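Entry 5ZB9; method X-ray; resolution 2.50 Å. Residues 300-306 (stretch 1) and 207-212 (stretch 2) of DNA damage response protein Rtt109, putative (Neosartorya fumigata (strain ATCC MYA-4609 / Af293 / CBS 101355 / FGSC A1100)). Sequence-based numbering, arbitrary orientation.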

# COMPACT_ATOMS: atom_id res chain seq x y z
N PHE A 300 16.30 5.04 -15.17
CA PHE A 300 16.06 4.21 -14.00
C PHE A 300 14.98 3.15 -14.28
O PHE A 300 15.18 1.97 -13.99
CB PHE A 300 15.67 5.08 -12.79
CG PHE A 300 15.26 4.29 -11.57
CD1 PHE A 300 16.21 3.81 -10.68
CD2 PHE A 300 13.92 4.05 -11.30
CE1 PHE A 300 15.84 3.08 -9.56
CE2 PHE A 300 13.54 3.32 -10.18
CZ PHE A 300 14.50 2.84 -9.31
N TRP A 301 13.85 3.56 -14.85
CA TRP A 301 12.78 2.60 -15.14
C TRP A 301 13.21 1.60 -16.22
O TRP A 301 12.82 0.43 -16.17
CB TRP A 301 11.48 3.31 -15.57
CG TRP A 301 10.85 4.14 -14.48
CD1 TRP A 301 10.60 5.47 -14.52
CD2 TRP A 301 10.42 3.69 -13.19
NE1 TRP A 301 10.03 5.89 -13.34
CE2 TRP A 301 9.91 4.81 -12.50
CE3 TRP A 301 10.40 2.44 -12.55
CZ2 TRP A 301 9.40 4.73 -11.21
CZ3 TRP A 301 9.90 2.37 -11.26
CH2 TRP A 301 9.40 3.50 -10.61
N GLU A 302 14.01 2.05 -17.18
CA GLU A 302 14.49 1.15 -18.21
C GLU A 302 15.40 0.10 -17.61
O GLU A 302 15.27 -1.09 -17.89
CB GLU A 302 15.23 1.90 -19.31
CG GLU A 302 15.59 1.00 -20.48
CD GLU A 302 16.73 1.54 -21.33
OE1 GLU A 302 17.13 2.72 -21.14
OE2 GLU A 302 17.24 0.77 -22.18
N MET A 303 16.32 0.54 -16.76
CA MET A 303 17.29 -0.39 -16.18
C MET A 303 16.66 -1.26 -15.09
O MET A 303 17.19 -2.32 -14.76
CB MET A 303 18.49 0.37 -15.64
CG MET A 303 19.34 1.04 -16.72
SD MET A 303 20.05 -0.15 -17.89
CE MET A 303 19.03 0.13 -19.33
N MET A 304 15.53 -0.82 -14.54
CA MET A 304 14.78 -1.67 -13.60
C MET A 304 14.41 -2.97 -14.28
O MET A 304 14.47 -4.03 -13.67
CB MET A 304 13.51 -0.97 -13.10
CG MET A 304 13.55 -0.56 -11.63
SD MET A 304 13.90 -1.89 -10.47
CE MET A 304 12.36 -2.78 -10.46
N SER A 305 14.04 -2.89 -15.56
CA SER A 305 13.60 -4.06 -16.31
C SER A 305 14.67 -5.13 -16.49
O SER A 305 14.36 -6.22 -16.96
CB SER A 305 13.09 -3.64 -17.68
OG SER A 305 14.18 -3.30 -18.52
N PHE A 306 15.92 -4.83 -16.12
CA PHE A 306 17.00 -5.81 -16.23
C PHE A 306 17.42 -6.38 -14.88
O PHE A 306 18.27 -7.26 -14.81
CB PHE A 306 18.21 -5.19 -16.93
CG PHE A 306 17.94 -4.81 -18.36
CD1 PHE A 306 17.66 -3.50 -18.70
CD2 PHE A 306 17.94 -5.78 -19.35
CE1 PHE A 306 17.40 -3.15 -20.00
CE2 PHE A 306 17.67 -5.44 -20.66
CZ PHE A 306 17.41 -4.12 -20.99
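Stretch 2, residues 207-212: LIVPGC

What backbone shapes meet here? In stretch 1, Phe 300 to Met 304 lie in a helix that begins earlier in the chain, with Met 304 N hydrogen-bonded to Phe 300 O at 2.9 Å. Stretch 2 arrives as the last two residues of a strand, Leu 207 and Ile 208, and then bends through a type II beta turn from Val 209 to Cys 212, closed by Cys 212 N to Val 209 O at 2.9 Å. The nearest CA atoms are those of Ser 305 and Pro 210, 4.8 Å apart. Stretch 2 runs broadly in the same sense as stretch 1, so the side chain of Ile 208 meets Trp 301 and Gly 211 meets Ser 305.

What does Trp 301 offer to stretch 2? Its CA-to-CB bond points sideways, and the indole presents a face to Ile 208. The methyl CD1 of Ile 208 sits 4.0 Å from the centroid of the five-membered ring of Trp 301, only 11° off the ring normal, a CH-pi contact well centred over the face; the closest ring atom, Trp 301 CE2, is also 4.0 Å from Ile 208 CD1. Pro 210 approaches the same indole obliquely and more loosely, with Trp 301 CE3 to Pro 210 CG at 4.5 Å. It comes closer to the backbone, where Trp 301 O lies 3.9 Å from Pro 210 CB. No direct hydrogen bond links the stretches, but one water does: it donates to Trp 301 O at 3.0 Å and accepts from Gly 211 N at 3.2 Å, tying the helix carbonyl to the turn.

Which residues follow along the helix? Glu 302 and Met 303 point their CA-to-CB bonds away and make no contact. One residue further, Met 304 points toward stretch 2, and its CB packs 4.1 Å from Pro 210 CB, a small apolar contact beside the larger one made by Trp 301.

How does Ser 305 meet the turn? Its CA-to-CB bond points toward stretch 2, and CB, rather than the hydroxyl, makes the approach: Ser 305 CB is 3.6 Å from Gly 211 N and 4.0 Å from Pro 210 CB. The hydroxyl is engaged within its own stretch, Ser 305 OG donating to Glu 302 O at 2.5 Å with chi1 in the p rotamer. Gly 211, at phi 104° and psi -17°, has a backbone that calls for glycine, since a CB would jam against the carbonyl O of Pro 210. Phe 306 lies beyond reach.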

# COMPACT_ATOMS: atom_id res chain seq x y z
N LEU A 207 0.28 3.20 -13.13
CA LEU A 207 0.87 1.87 -13.10
C LEU A 207 2.08 1.80 -14.01
O LEU A 207 2.05 2.24 -15.15
CB LEU A 207 -0.16 0.81 -13.53
CG LEU A 207 0.43 -0.60 -13.64
CD1 LEU A 207 0.78 -1.15 -12.26
CD2 LEU A 207 -0.49 -1.56 -14.41
N ILE A 208 3.17 1.23 -13.48
CA ILE A 208 4.35 0.95 -14.28
C ILE A 208 4.79 -0.50 -14.08
O ILE A 208 4.96 -0.96 -12.95
CB ILE A 208 5.51 1.90 -13.94
CG1 ILE A 208 5.28 3.27 -14.58
CG2 ILE A 208 6.83 1.33 -14.44
CD1 ILE A 208 6.47 4.20 -14.41
N VAL A 209 4.96 -1.21 -15.18
CA VAL A 209 5.49 -2.56 -15.15
C VAL A 209 6.72 -2.61 -16.05
O VAL A 209 6.59 -2.83 -17.25
CB VAL A 209 4.45 -3.59 -15.64
CG1 VAL A 209 4.97 -5.01 -15.45
CG2 VAL A 209 3.14 -3.39 -14.91
N PRO A 210 7.90 -2.39 -15.47
CA PRO A 210 9.15 -2.34 -16.24
C PRO A 210 9.33 -3.58 -17.11
O PRO A 210 9.17 -4.69 -16.61
CB PRO A 210 10.24 -2.27 -15.16
CG PRO A 210 9.54 -1.73 -13.95
CD PRO A 210 8.14 -2.28 -14.02
N GLY A 211 9.62 -3.38 -18.39
CA GLY A 211 9.73 -4.48 -19.33
C GLY A 211 8.51 -4.57 -20.24
O GLY A 211 8.54 -5.22 -21.28
N CYS A 212 7.42 -3.92 -19.84
CA CYS A 212 6.20 -3.95 -20.62
C CYS A 212 5.94 -2.59 -21.24
O CYS A 212 6.02 -1.57 -20.55
CB CYS A 212 5.00 -4.36 -19.75
SG CYS A 212 5.07 -6.05 -19.12
O HOH W 1 10.78 -0.37 -18.25